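Local coordinates for putative amino acid binding protein (Streptococcus mutans, PDB 4C0R) that probably captures glutathione outside the cell for import through a cystine ABC transporter, and holds glutathione disulfide in the cleft between two lobes, at residues L7-T12 against G22-Y27; T13-Y18 against A167-K172; A67-Y72 against K160-I165; H147-V152 against D177-I182. All coordinates share one frame; numbering follows the deposited sequence. Where two conformers were deposited one is given.

Contact 1: residues L7-T12 against G22-Y27. With GDS (oxidized glutathione disulfide), chain C.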
# COMPACT_ATOMS: atom_id res chain seq x y z
N LEU A 7 -8.29 -13.09 4.86
CA LEU A 7 -7.65 -11.82 4.47
C LEU A 7 -6.46 -12.14 3.57
O LEU A 7 -5.56 -12.90 3.95
CB LEU A 7 -7.23 -11.07 5.75
CG LEU A 7 -6.56 -9.72 5.49
CD1 LEU A 7 -6.68 -8.85 6.74
CD2 LEU A 7 -5.10 -9.81 5.09
N ALA A 8 -6.51 -11.60 2.36
CA ALA A 8 -5.43 -11.79 1.38
C ALA A 8 -4.48 -10.60 1.33
O ALA A 8 -4.91 -9.45 1.39
CB ALA A 8 -6.00 -12.05 -0.00
N THR A 9 -3.17 -10.91 1.29
CA THR A 9 -2.16 -9.90 1.26
C THR A 9 -1.02 -10.34 0.40
O THR A 9 -0.92 -11.52 0.14
CB THR A 9 -1.70 -9.58 2.69
OG1 THR A 9 -0.87 -8.43 2.70
CG2 THR A 9 -0.96 -10.75 3.30
N VAL A 10 -0.14 -9.44 -0.02
CA VAL A 10 1.04 -9.87 -0.78
C VAL A 10 2.19 -10.17 0.18
O VAL A 10 2.95 -11.12 -0.03
CB VAL A 10 1.48 -8.82 -1.81
CG1 VAL A 10 2.56 -9.40 -2.69
CG2 VAL A 10 0.29 -8.37 -2.69
N GLY A 11 2.37 -9.37 1.23
CA GLY A 11 3.38 -9.67 2.20
C GLY A 11 4.79 -9.33 1.75
O GLY A 11 5.78 -9.82 2.36
N THR A 12 4.92 -8.42 0.77
CA THR A 12 6.21 -7.94 0.31
C THR A 12 6.34 -6.43 0.30
O THR A 12 7.10 -5.85 -0.51
CB THR A 12 6.55 -8.46 -1.08
OG1 THR A 12 5.56 -7.98 -2.00
CG2 THR A 12 6.55 -10.03 -1.04
N GLY A 22 9.42 -15.65 8.93
CA GLY A 22 8.41 -16.42 8.25
C GLY A 22 6.96 -16.12 8.56
O GLY A 22 6.07 -16.66 7.91
N LYS A 23 6.71 -15.26 9.55
CA LYS A 23 5.33 -15.00 9.95
C LYS A 23 4.86 -13.61 9.47
O LYS A 23 5.62 -12.64 9.56
CB LYS A 23 5.21 -15.03 11.48
N LEU A 24 3.64 -13.55 8.97
CA LEU A 24 3.07 -12.29 8.44
C LEU A 24 2.85 -11.32 9.56
O LEU A 24 2.32 -11.68 10.62
CB LEU A 24 1.73 -12.48 7.68
CG LEU A 24 1.70 -12.95 6.25
CD1 LEU A 24 0.28 -13.36 5.80
CD2 LEU A 24 2.32 -11.88 5.33
N THR A 25 3.28 -10.08 9.33
CA THR A 25 3.12 -8.98 10.24
C THR A 25 3.09 -7.68 9.44
O THR A 25 2.90 -7.72 8.23
CB THR A 25 4.21 -9.03 11.33
OG1 THR A 25 4.00 -7.99 12.30
CG2 THR A 25 5.57 -8.86 10.78
N GLY A 26 3.21 -6.56 10.12
CA GLY A 26 3.10 -5.27 9.48
C GLY A 26 1.76 -4.61 9.83
O GLY A 26 0.85 -5.23 10.36
N TYR A 27 1.66 -3.33 9.55
CA TYR A 27 0.53 -2.53 9.99
C TYR A 27 -0.78 -3.14 9.51
O TYR A 27 -1.72 -3.21 10.29
CB TYR A 27 0.69 -1.10 9.47
CG TYR A 27 -0.37 -0.13 9.98
CD1 TYR A 27 -0.40 0.32 11.31
CD2 TYR A 27 -1.36 0.35 9.14
CE1 TYR A 27 -1.35 1.24 11.75
CE2 TYR A 27 -2.32 1.23 9.56
CZ TYR A 27 -2.34 1.68 10.88
OH TYR A 27 -3.24 2.60 11.32
CD1 GDS C . 3.87 -8.58 -8.13
N2 GDS C . 5.01 -7.82 -7.61
CA2 GDS C . 5.20 -7.89 -6.21
C2 GDS C . 5.97 -9.03 -5.64
O2 GDS C . 5.80 -9.38 -4.45
CB2 GDS C . 4.65 -6.92 -5.24
SG2 GDS C . 3.89 -5.50 -6.00
N3 GDS C . 6.90 -9.71 -6.51
CA3 GDS C . 7.61 -10.89 -6.02
C3 GDS C . 6.90 -12.05 -6.72
OE3 GDS C . 7.54 -13.07 -7.13
OE4 GDS C . 5.65 -12.04 -6.93
N4 GDS C . 3.80 -2.43 -4.97
CA4 GDS C . 5.11 -2.07 -5.48
C4 GDS C . 4.98 -1.38 -6.80
OE5 GDS C . 3.90 -0.81 -7.14
OE6 GDS C . 6.01 -1.34 -7.52
C5 GDS C . 3.73 -3.18 -3.76
O5 GDS C . 4.76 -3.48 -3.16
CA5 GDS C . 2.37 -3.60 -3.41
N5 GDS C . 1.30 -2.73 -3.66
CB5 GDS C . 2.13 -5.07 -3.58
SG5 GDS C . 1.97 -5.44 -5.34
CA6 GDS C . -0.72 1.51 -4.17
C6 GDS C . -1.99 0.89 -4.73
OE7 GDS C . -1.98 0.44 -5.90
OE8 GDS C . -3.03 0.82 -4.02
N6 GDS C . -1.06 2.16 -2.90
CB6 GDS C . 0.35 0.49 -4.01
CG6 GDS C . -0.24 -0.78 -3.37
CD6 GDS C . 0.92 -1.62 -2.90
O6 GDS C . 1.57 -1.43 -1.86
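The end of strand 3-9 and the loop after it, where T9 and G11 meet L24 of strand 23-25, lead into the glutathione disulfide pocket of a solute-binding lobe. T9 and L24 reach toward each other tip to tip, with T9 CG2 3.8 Å from L24 CD1. The second methyl of L24 is shared, since CD2 lies 4.0 Å from G11 CA as well as against T9 CG2. At G11 a positive phi of 77° turns the chain. The T9 hydroxyl lies anti to its own backbone N (chi1 -170°), apart from the methyl contact, and bonds to S17 OG and A67 O. On either side of G11 in sequence, V10 and T12 touch the ligand: T12 OG1 donates to GDS O2 at 2.8 Å, and V10 CG1 packs 3.7 Å from GDS O2. N68 OD1 accepts from the backbone N of both V10 and G11, which helps fix the loop that presents these groups. Strand 3-9 runs parallel between strands 42-48 and 65-71; I29 of helix 27-36 also touches T9, while W51 and I54 of helix 51-59 pack on V10.

Contact 2: residues T13-Y18 against A167-K172. With GDS (oxidized glutathione disulfide), chain C.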
# COMPACT_ATOMS: atom_id res chain seq x y z
N THR A 13 5.62 -5.77 1.19
CA THR A 13 5.56 -4.33 1.26
C THR A 13 5.80 -3.82 2.69
O THR A 13 4.86 -3.37 3.36
CB THR A 13 4.23 -3.81 0.68
OG1 THR A 13 3.95 -4.48 -0.58
CG2 THR A 13 4.23 -2.32 0.45
N ASN A 14 7.02 -3.93 3.12
CA ASN A 14 7.39 -3.48 4.45
C ASN A 14 7.17 -1.98 4.53
O ASN A 14 7.58 -1.28 3.62
CB ASN A 14 8.86 -3.86 4.64
CG ASN A 14 9.48 -3.44 5.92
OD1 ASN A 14 8.88 -3.00 6.89
ND2 ASN A 14 10.82 -3.55 5.92
N PRO A 15 6.52 -1.46 5.59
CA PRO A 15 6.08 -2.09 6.83
C PRO A 15 4.59 -2.36 6.94
O PRO A 15 4.10 -2.61 8.01
CB PRO A 15 6.46 -1.06 7.86
CG PRO A 15 6.15 0.23 7.16
CD PRO A 15 6.54 0.02 5.72
N PHE A 16 3.88 -2.35 5.81
CA PHE A 16 2.45 -2.61 5.83
C PHE A 16 2.13 -4.08 5.92
O PHE A 16 1.23 -4.50 6.62
CB PHE A 16 1.72 -1.95 4.61
CG PHE A 16 1.45 -0.48 4.85
CD1 PHE A 16 2.46 0.47 4.62
CD2 PHE A 16 0.25 -0.04 5.36
CE1 PHE A 16 2.24 1.75 4.91
CE2 PHE A 16 0.05 1.26 5.64
CZ PHE A 16 1.02 2.15 5.43
N SER A 17 2.90 -4.86 5.18
CA SER A 17 2.64 -6.28 5.07
C SER A 17 3.94 -6.98 4.67
O SER A 17 4.48 -6.74 3.59
CB SER A 17 1.52 -6.60 4.10
OG SER A 17 1.35 -8.04 4.02
N TYR A 18 4.46 -7.80 5.57
CA TYR A 18 5.79 -8.44 5.36
C TYR A 18 5.95 -9.61 6.33
O TYR A 18 5.20 -9.76 7.26
CB TYR A 18 6.96 -7.45 5.55
CG TYR A 18 7.16 -6.87 6.93
CD1 TYR A 18 6.41 -5.78 7.38
CD2 TYR A 18 8.10 -7.39 7.79
CE1 TYR A 18 6.56 -5.28 8.63
CE2 TYR A 18 8.27 -6.85 9.07
CZ TYR A 18 7.50 -5.80 9.46
OH TYR A 18 7.65 -5.23 10.71
N ALA A 167 9.02 3.50 1.13
CA ALA A 167 10.27 3.95 0.52
C ALA A 167 11.32 4.23 1.59
O ALA A 167 12.47 3.79 1.49
CB ALA A 167 10.04 5.17 -0.34
N GLU A 168 10.94 5.03 2.57
CA GLU A 168 11.86 5.44 3.63
C GLU A 168 12.30 4.25 4.46
O GLU A 168 13.48 4.10 4.80
CB GLU A 168 11.25 6.57 4.47
CG GLU A 168 11.11 7.87 3.68
CD GLU A 168 10.76 9.04 4.53
OE1 GLU A 168 10.02 8.90 5.52
OE2 GLU A 168 11.21 10.14 4.15
N THR A 169 11.35 3.38 4.76
CA THR A 169 11.66 2.21 5.58
C THR A 169 12.70 1.32 4.92
O THR A 169 13.67 0.91 5.55
CB THR A 169 10.37 1.39 5.87
OG1 THR A 169 9.47 2.17 6.67
CG2 THR A 169 10.72 0.09 6.52
N ILE A 170 12.50 1.03 3.64
CA ILE A 170 13.40 0.16 2.87
C ILE A 170 14.77 0.80 2.70
O ILE A 170 15.76 0.15 2.90
CB ILE A 170 12.78 -0.18 1.52
CG1 ILE A 170 11.63 -1.13 1.71
CG2 ILE A 170 13.81 -0.84 0.63
CD1 ILE A 170 10.72 -1.23 0.49
N ILE A 171 14.81 2.09 2.35
CA ILE A 171 16.09 2.75 2.18
C ILE A 171 16.87 2.72 3.47
O ILE A 171 18.08 2.56 3.45
CB ILE A 171 15.89 4.21 1.73
CG1 ILE A 171 15.41 4.25 0.26
CG2 ILE A 171 17.16 5.04 2.00
CD1 ILE A 171 14.85 5.60 -0.11
N LYS A 172 16.20 2.89 4.61
CA LYS A 172 16.89 2.91 5.91
C LYS A 172 17.36 1.51 6.29
O LYS A 172 18.53 1.29 6.59
CB LYS A 172 15.94 3.45 6.98
CG LYS A 172 16.49 3.32 8.41
CD LYS A 172 15.58 3.99 9.42
CD1 GDS C . 3.87 -8.58 -8.13
N2 GDS C . 5.01 -7.82 -7.61
CA2 GDS C . 5.20 -7.89 -6.21
C2 GDS C . 5.97 -9.03 -5.64
O2 GDS C . 5.80 -9.38 -4.45
CB2 GDS C . 4.65 -6.92 -5.24
SG2 GDS C . 3.89 -5.50 -6.00
N3 GDS C . 6.90 -9.71 -6.51
CA3 GDS C . 7.61 -10.89 -6.02
C3 GDS C . 6.90 -12.05 -6.72
OE3 GDS C . 7.54 -13.07 -7.13
OE4 GDS C . 5.65 -12.04 -6.93
N4 GDS C . 3.80 -2.43 -4.97
CA4 GDS C . 5.11 -2.07 -5.48
C4 GDS C . 4.98 -1.38 -6.80
OE5 GDS C . 3.90 -0.81 -7.14
OE6 GDS C . 6.01 -1.34 -7.52
C5 GDS C . 3.73 -3.18 -3.76
O5 GDS C . 4.76 -3.48 -3.16
CA5 GDS C . 2.37 -3.60 -3.41
N5 GDS C . 1.30 -2.73 -3.66
CB5 GDS C . 2.13 -5.07 -3.58
SG5 GDS C . 1.97 -5.44 -5.34
CA6 GDS C . -0.72 1.51 -4.17
C6 GDS C . -1.99 0.89 -4.73
OE7 GDS C . -1.98 0.44 -5.90
OE8 GDS C . -3.03 0.82 -4.02
N6 GDS C . -1.06 2.16 -2.90
CB6 GDS C . 0.35 0.49 -4.01
CG6 GDS C . -0.24 -0.78 -3.37
CD6 GDS C . 0.92 -1.62 -2.90
O6 GDS C . 1.57 -1.43 -1.86
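N14 and T169 form the close part of this contact, their side chains crossing at about a right angle. T169 CG2 presses on the N14 amide, 3.6 Å from N14 OD1 and 3.7 Å from N14 ND2. Chi1 of 177° extends the asparagine toward the helix, where its ND2 bonds to E173 OE1. P15, which follows a cis peptide bond, adds its ring: P15 CD lies 3.8 Å from T169 OG1, a hydroxyl bonded to I165 O within the helix. The N14 amide also touches Y18, with N14 OD1 3.6 Å above the plane of the Y18 ring, toward its rim. The turn is bent by a classic beta bulge in which F16 and S17 both face T13; T13 O accepts from F16 N at 2.8 Å and S17 N at 3.1 Å. This hairpin belongs to one lobe and helix 164-173 to the other, so the contact joins the two lobes of a periplasmic-binding-protein fold, consistent with a closed form over the ligand. Packing is slacker at I170, where CD1 comes no nearer than 4.4 Å to N14 O, whose hydrogen bond goes to S166 OG. E168 and K172 are exposed to solvent and do not touch the hairpin segment, whereas buried T13 faces the pocket and donates OG1 to GDS O5 at 2.9 Å.

Contact 3: residues A67-Y72 against K160-I165. With GDS (oxidized glutathione disulfide), chain C.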
# COMPACT_ATOMS: atom_id res chain seq x y z
N ALA A 67 -5.74 -6.57 1.98
CA ALA A 67 -4.97 -5.57 2.74
C ALA A 67 -3.54 -5.64 2.30
O ALA A 67 -2.92 -6.68 2.41
CB ALA A 67 -5.03 -5.85 4.19
N ASN A 68 -3.05 -4.55 1.75
CA ASN A 68 -1.66 -4.40 1.35
C ASN A 68 -1.42 -2.95 0.90
O ASN A 68 -1.17 -2.69 -0.27
CB ASN A 68 -1.30 -5.38 0.21
CG ASN A 68 0.18 -5.68 0.15
OD1 ASN A 68 0.65 -6.76 0.57
ND2 ASN A 68 0.94 -4.72 -0.31
N ASN A 69 -1.46 -1.99 1.81
CA ASN A 69 -1.18 -0.58 1.46
C ASN A 69 -2.07 -0.13 0.26
O ASN A 69 -1.60 0.54 -0.66
CB ASN A 69 0.29 -0.45 1.11
CG ASN A 69 0.76 0.96 0.79
OD1 ASN A 69 0.43 1.93 1.47
ND2 ASN A 69 1.57 1.06 -0.26
N ILE A 70 -3.35 -0.51 0.31
CA ILE A 70 -4.23 -0.32 -0.84
C ILE A 70 -4.92 1.02 -0.86
O ILE A 70 -5.59 1.38 0.08
CB ILE A 70 -5.29 -1.41 -0.86
CG1 ILE A 70 -4.64 -2.78 -1.07
CG2 ILE A 70 -6.35 -1.21 -1.96
CD1 ILE A 70 -5.60 -4.01 -0.81
N SER A 71 -4.74 1.77 -1.94
CA SER A 71 -5.35 3.06 -2.15
C SER A 71 -6.80 2.94 -2.64
O SER A 71 -7.20 1.93 -3.18
CB SER A 71 -4.60 3.80 -3.27
OG SER A 71 -3.25 4.03 -2.94
N TYR A 72 -7.55 4.02 -2.47
CA TYR A 72 -8.86 4.13 -3.12
C TYR A 72 -8.68 4.47 -4.59
O TYR A 72 -7.95 5.44 -4.95
CB TYR A 72 -9.61 5.31 -2.51
CG TYR A 72 -10.95 5.49 -3.16
CD1 TYR A 72 -12.00 4.70 -2.79
CD2 TYR A 72 -11.14 6.45 -4.14
CE1 TYR A 72 -13.25 4.84 -3.37
CE2 TYR A 72 -12.42 6.59 -4.75
CZ TYR A 72 -13.44 5.78 -4.31
OH TYR A 72 -14.74 5.81 -4.85
N LYS A 160 12.08 5.55 -8.85
CA LYS A 160 10.88 4.74 -8.51
C LYS A 160 9.93 5.63 -7.70
O LYS A 160 10.33 6.25 -6.73
CB LYS A 160 11.26 3.51 -7.68
CG LYS A 160 10.09 2.68 -7.16
CD LYS A 160 9.27 2.06 -8.28
CE LYS A 160 8.14 1.22 -7.73
NZ LYS A 160 7.27 0.68 -8.79
N ILE A 161 8.68 5.67 -8.13
CA ILE A 161 7.62 6.36 -7.41
C ILE A 161 6.85 5.36 -6.52
O ILE A 161 6.43 4.30 -6.97
CB ILE A 161 6.62 7.07 -8.32
CG1 ILE A 161 7.34 8.10 -9.18
CG2 ILE A 161 5.49 7.71 -7.52
CD1 ILE A 161 6.46 8.69 -10.26
N PHE A 162 6.77 5.66 -5.24
CA PHE A 162 6.00 4.81 -4.33
C PHE A 162 5.61 5.59 -3.11
O PHE A 162 6.10 6.71 -2.89
CB PHE A 162 6.85 3.58 -3.89
CG PHE A 162 5.96 2.43 -3.42
CD1 PHE A 162 5.17 1.72 -4.34
CD2 PHE A 162 5.84 2.13 -2.10
CE1 PHE A 162 4.31 0.71 -3.93
CE2 PHE A 162 4.96 1.11 -1.68
CZ PHE A 162 4.20 0.40 -2.62
N GLU A 163 4.75 5.01 -2.26
CA GLU A 163 4.43 5.63 -0.96
C GLU A 163 5.69 5.85 -0.10
O GLU A 163 6.57 5.02 -0.06
CB GLU A 163 3.44 4.76 -0.21
CG GLU A 163 1.99 4.87 -0.66
CD GLU A 163 1.59 4.18 -1.93
OE1 GLU A 163 2.33 3.33 -2.45
OE2 GLU A 163 0.51 4.53 -2.38
N LYS A 164 5.70 6.98 0.61
CA LYS A 164 6.80 7.40 1.43
C LYS A 164 7.15 6.42 2.54
O LYS A 164 8.30 6.19 2.77
CB LYS A 164 6.43 8.75 2.08
CG LYS A 164 7.57 9.44 2.77
CD LYS A 164 7.23 10.90 2.98
CE LYS A 164 8.49 11.68 3.39
NZ LYS A 164 8.14 13.08 3.62
N ILE A 165 6.16 5.89 3.25
CA ILE A 165 6.47 5.10 4.42
C ILE A 165 7.31 3.86 4.02
O ILE A 165 8.37 3.59 4.62
CB ILE A 165 5.20 4.71 5.16
CG1 ILE A 165 4.49 5.92 5.79
CG2 ILE A 165 5.54 3.68 6.27
CD1 ILE A 165 3.10 5.68 6.26
CD1 GDS C . 3.87 -8.58 -8.13
N2 GDS C . 5.01 -7.82 -7.61
CA2 GDS C . 5.20 -7.89 -6.21
C2 GDS C . 5.97 -9.03 -5.64
O2 GDS C . 5.80 -9.38 -4.45
CB2 GDS C . 4.65 -6.92 -5.24
SG2 GDS C . 3.89 -5.50 -6.00
N3 GDS C . 6.90 -9.71 -6.51
CA3 GDS C . 7.61 -10.89 -6.02
C3 GDS C . 6.90 -12.05 -6.72
OE3 GDS C . 7.54 -13.07 -7.13
OE4 GDS C . 5.65 -12.04 -6.93
N4 GDS C . 3.80 -2.43 -4.97
CA4 GDS C . 5.11 -2.07 -5.48
C4 GDS C . 4.98 -1.38 -6.80
OE5 GDS C . 3.90 -0.81 -7.14
OE6 GDS C . 6.01 -1.34 -7.52
C5 GDS C . 3.73 -3.18 -3.76
O5 GDS C . 4.76 -3.48 -3.16
CA5 GDS C . 2.37 -3.60 -3.41
N5 GDS C . 1.30 -2.73 -3.66
CB5 GDS C . 2.13 -5.07 -3.58
SG5 GDS C . 1.97 -5.44 -5.34
CA6 GDS C . -0.72 1.51 -4.17
C6 GDS C . -1.99 0.89 -4.73
OE7 GDS C . -1.98 0.44 -5.90
OE8 GDS C . -3.03 0.82 -4.02
N6 GDS C . -1.06 2.16 -2.90
CB6 GDS C . 0.35 0.49 -4.01
CG6 GDS C . -0.24 -0.78 -3.37
CD6 GDS C . 0.92 -1.62 -2.90
O6 GDS C . 1.57 -1.43 -1.86
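The chain turns a corner at N68 and N69, and N69 CA stays 8.7 Å from E163 CA, so the segments meet through side chains and ligand rather than backbone pairing. N69 and E163 approach from opposite directions with amide and carboxylate planes 87° apart. N69 ND2 gives a weak hydrogen bond to E163 OE1 (3.2 Å, 141°) and a better one to the gamma-glutamyl amide oxygen GDS O6 at 3.0 Å. The ligand's amino nitrogen is gripped by three acceptors: GDS N6 bonds to N69 O at 2.8 Å, and to S71 OG and E163 OE2, each at 2.9 Å. The bend in E163 at chi2 brings its carboxylate there, where its negative charge would favour a protonated amine. Next to that amine, S71 N donates almost straight to GDS OE8 (2.9 Å, 178°). F162 lies alongside this half of the ligand, its CE1 near the glycyl GDS CA4 and GDS O6 at the ring edge, while E163 OE1 sits above the centre of one ring face. K160 NZ reaches the glycyl carboxylate, 2.7 Å from GDS OE6. On one side of the pocket strand 65-71 pairs with 191-196, on the other strand 160-163 pairs with 81-96, and K160 and F162 rest on L145 of helix 145-153.

Contact 4: residues H147-V152 against D177-I182. With CD (cadmium ion), chain G; GDS (oxidized glutathione disulfide), chain C.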
# COMPACT_ATOMS: atom_id res chain seq x y z
N HIS A 147 13.33 -4.81 -4.28
CA HIS A 147 14.14 -5.20 -5.43
C HIS A 147 14.23 -3.98 -6.37
O HIS A 147 15.28 -3.69 -6.92
CB HIS A 147 13.47 -6.39 -6.13
CG HIS A 147 14.29 -7.01 -7.23
ND1 HIS A 147 15.31 -7.91 -6.99
CD2 HIS A 147 14.25 -6.84 -8.58
CE1 HIS A 147 15.85 -8.29 -8.14
NE2 HIS A 147 15.23 -7.64 -9.12
N GLN A 148 13.09 -3.32 -6.59
CA GLN A 148 13.04 -2.22 -7.53
C GLN A 148 13.80 -1.03 -6.96
O GLN A 148 14.54 -0.34 -7.71
CB GLN A 148 11.62 -1.83 -7.86
CG GLN A 148 10.73 -2.95 -8.48
CD GLN A 148 9.32 -2.44 -8.65
OE1 GLN A 148 9.11 -1.45 -9.27
NE2 GLN A 148 8.35 -3.12 -8.06
N ILE A 149 13.66 -0.79 -5.66
CA ILE A 149 14.38 0.31 -5.03
C ILE A 149 15.89 0.08 -5.08
O ILE A 149 16.67 0.97 -5.47
CB ILE A 149 13.85 0.60 -3.62
CG1 ILE A 149 12.44 1.14 -3.73
CG2 ILE A 149 14.78 1.55 -2.85
CD1 ILE A 149 11.76 1.38 -2.41
N ARG A 150 16.32 -1.13 -4.76
CA ARG A 150 17.73 -1.48 -4.92
C ARG A 150 18.21 -1.30 -6.37
O ARG A 150 19.33 -0.87 -6.60
CB ARG A 150 17.97 -2.91 -4.46
CG ARG A 150 19.41 -3.29 -4.33
CD ARG A 150 19.53 -4.69 -3.78
NE ARG A 150 19.05 -4.75 -2.41
CZ ARG A 150 19.85 -4.51 -1.38
NH1 ARG A 150 21.12 -4.20 -1.57
NH2 ARG A 150 19.36 -4.59 -0.16
N ASN A 151 17.39 -1.62 -7.36
CA ASN A 151 17.76 -1.44 -8.78
C ASN A 151 18.01 0.04 -9.11
O ASN A 151 18.84 0.37 -9.97
CB ASN A 151 16.67 -1.91 -9.72
CG ASN A 151 16.70 -3.41 -9.94
OD1 ASN A 151 17.69 -4.09 -9.63
ND2 ASN A 151 15.62 -3.92 -10.50
N VAL A 152 17.30 0.94 -8.45
CA VAL A 152 17.57 2.37 -8.67
C VAL A 152 18.94 2.70 -8.03
O VAL A 152 19.78 3.38 -8.67
CB VAL A 152 16.43 3.27 -8.06
CG1 VAL A 152 16.78 4.78 -8.14
CG2 VAL A 152 15.13 3.03 -8.78
N ASP A 177 22.25 4.12 1.05
CA ASP A 177 22.60 5.47 1.44
C ASP A 177 22.88 6.39 0.27
O ASP A 177 23.17 7.56 0.46
CB ASP A 177 23.85 5.48 2.33
CG ASP A 177 24.87 4.47 1.91
OD1 ASP A 177 25.43 4.57 0.78
OD2 ASP A 177 25.18 3.58 2.74
N ASN A 178 22.78 5.88 -0.94
CA ASN A 178 22.95 6.75 -2.09
C ASN A 178 21.61 7.20 -2.67
O ASN A 178 21.57 7.76 -3.76
CB ASN A 178 23.76 6.05 -3.15
CG ASN A 178 22.98 5.00 -3.87
OD1 ASN A 178 22.20 4.25 -3.25
ND2 ASN A 178 23.15 4.95 -5.17
N LEU A 179 20.51 6.89 -1.97
CA LEU A 179 19.18 7.26 -2.44
C LEU A 179 18.57 8.32 -1.56
O LEU A 179 18.89 8.42 -0.36
CB LEU A 179 18.22 6.05 -2.47
CG LEU A 179 18.56 4.91 -3.44
CD1 LEU A 179 17.53 3.79 -3.34
CD2 LEU A 179 18.67 5.45 -4.85
N LYS A 180 17.68 9.10 -2.15
CA LYS A 180 16.87 10.03 -1.39
C LYS A 180 15.43 9.95 -1.87
O LYS A 180 15.12 9.34 -2.90
CB LYS A 180 17.39 11.44 -1.57
CG LYS A 180 17.32 11.93 -2.99
CD LYS A 180 17.70 13.38 -3.08
CE LYS A 180 17.56 13.86 -4.51
NZ LYS A 180 17.90 15.32 -4.62
N VAL A 181 14.54 10.59 -1.11
CA VAL A 181 13.16 10.70 -1.47
C VAL A 181 12.78 12.17 -1.64
O VAL A 181 13.28 13.06 -0.95
CB VAL A 181 12.20 9.95 -0.48
CG1 VAL A 181 12.68 8.53 -0.20
CG2 VAL A 181 11.94 10.70 0.76
N ILE A 182 11.94 12.39 -2.64
CA ILE A 182 11.38 13.68 -2.97
C ILE A 182 9.87 13.60 -2.82
O ILE A 182 9.23 12.79 -3.50
CB ILE A 182 11.74 14.11 -4.43
CG1 ILE A 182 13.27 14.23 -4.57
CG2 ILE A 182 11.00 15.41 -4.83
CD1 ILE A 182 13.69 14.32 -6.03
CD CD G . 15.75 -8.68 -4.89
CD1 GDS C . 3.87 -8.58 -8.13
N2 GDS C . 5.01 -7.82 -7.61
CA2 GDS C . 5.20 -7.89 -6.21
C2 GDS C . 5.97 -9.03 -5.64
O2 GDS C . 5.80 -9.38 -4.45
CB2 GDS C . 4.65 -6.92 -5.24
SG2 GDS C . 3.89 -5.50 -6.00
N3 GDS C . 6.90 -9.71 -6.51
CA3 GDS C . 7.61 -10.89 -6.02
C3 GDS C . 6.90 -12.05 -6.72
OE3 GDS C . 7.54 -13.07 -7.13
OE4 GDS C . 5.65 -12.04 -6.93
N4 GDS C . 3.80 -2.43 -4.97
CA4 GDS C . 5.11 -2.07 -5.48
C4 GDS C . 4.98 -1.38 -6.80
OE5 GDS C . 3.90 -0.81 -7.14
OE6 GDS C . 6.01 -1.34 -7.52
C5 GDS C . 3.73 -3.18 -3.76
O5 GDS C . 4.76 -3.48 -3.16
CA5 GDS C . 2.37 -3.60 -3.41
N5 GDS C . 1.30 -2.73 -3.66
CB5 GDS C . 2.13 -5.07 -3.58
SG5 GDS C . 1.97 -5.44 -5.34
CA6 GDS C . -0.72 1.51 -4.17
C6 GDS C . -1.99 0.89 -4.73
OE7 GDS C . -1.98 0.44 -5.90
OE8 GDS C . -3.03 0.82 -4.02
N6 GDS C . -1.06 2.16 -2.90
CB6 GDS C . 0.35 0.49 -4.01
CG6 GDS C . -0.24 -0.78 -3.37
CD6 GDS C . 0.92 -1.62 -2.90
O6 GDS C . 1.57 -1.43 -1.86
O HOH W 1 14.84 -7.40 -2.85
O HOH W 2 17.53 -7.32 -5.01
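I149 and V152 on helix 145-153 pack against L179 of strand 179-183, an apolar helix-on-sheet contact inside the lobe farther from the chain's N-terminus. The leucine divides its two methyls between neighbouring turns of the helix. L179 CD1 lies 3.6 Å from I149 CG2 and equally close to I149 O, while L179 CD2 meets V152 CG1 at 3.9 Å. A chi1 of -64° puts CG of the leucine anti to the carbonyl carbon, and the side chain crosses both branched partners at an angle, one methyl going to each. L179 also touches V94 of strand 81-96 and I171 of helix 164-173. At the edge, N178 reaches S153 OG with its amide oxygen. Elsewhere on the helix the work is polar. Q148 extends beyond CG to the pocket, and its NE2 donates to the ligand carboxylate oxygen GDS OE6 (3.0 Å, 145°) and also bonds to E143 O. Q148 and K160 both donate to GDS OE6, and the bond between Q148 OE1 and K160 NZ probably helps to position both. H147 binds cadmium through ND1 at 2.3 Å, and two waters and one atom from elsewhere in the structure also bind the ion; the site lies away from the leucine contact. The helix packed on the sheet is typical of the layered alpha/beta lobes of family 3 solute-binding proteins; here it also brings Q148 to the ligand.

Contacts 1 and 4 lie farthest apart, 23 Å between centres, one in each lobe, and their nearest atoms stay about 7 Å apart. Contacts 2 and 3 bridge the lobes 10 Å from each other, both using helix 164-173, consistent with a cleft closed over the ligand. Along the chain, contacts 1 and 2 alternate, contact 3 is nested inside contact 2, and contact 4 crosses both 2 and 3. Strands 3-9 and 65-71 tie contacts 1 and 3 into one sheet; strands 17-20 and 23-25 join contacts 1 and 2. All four contribute residues to the glutathione disulfide site, which therefore draws on both lobes.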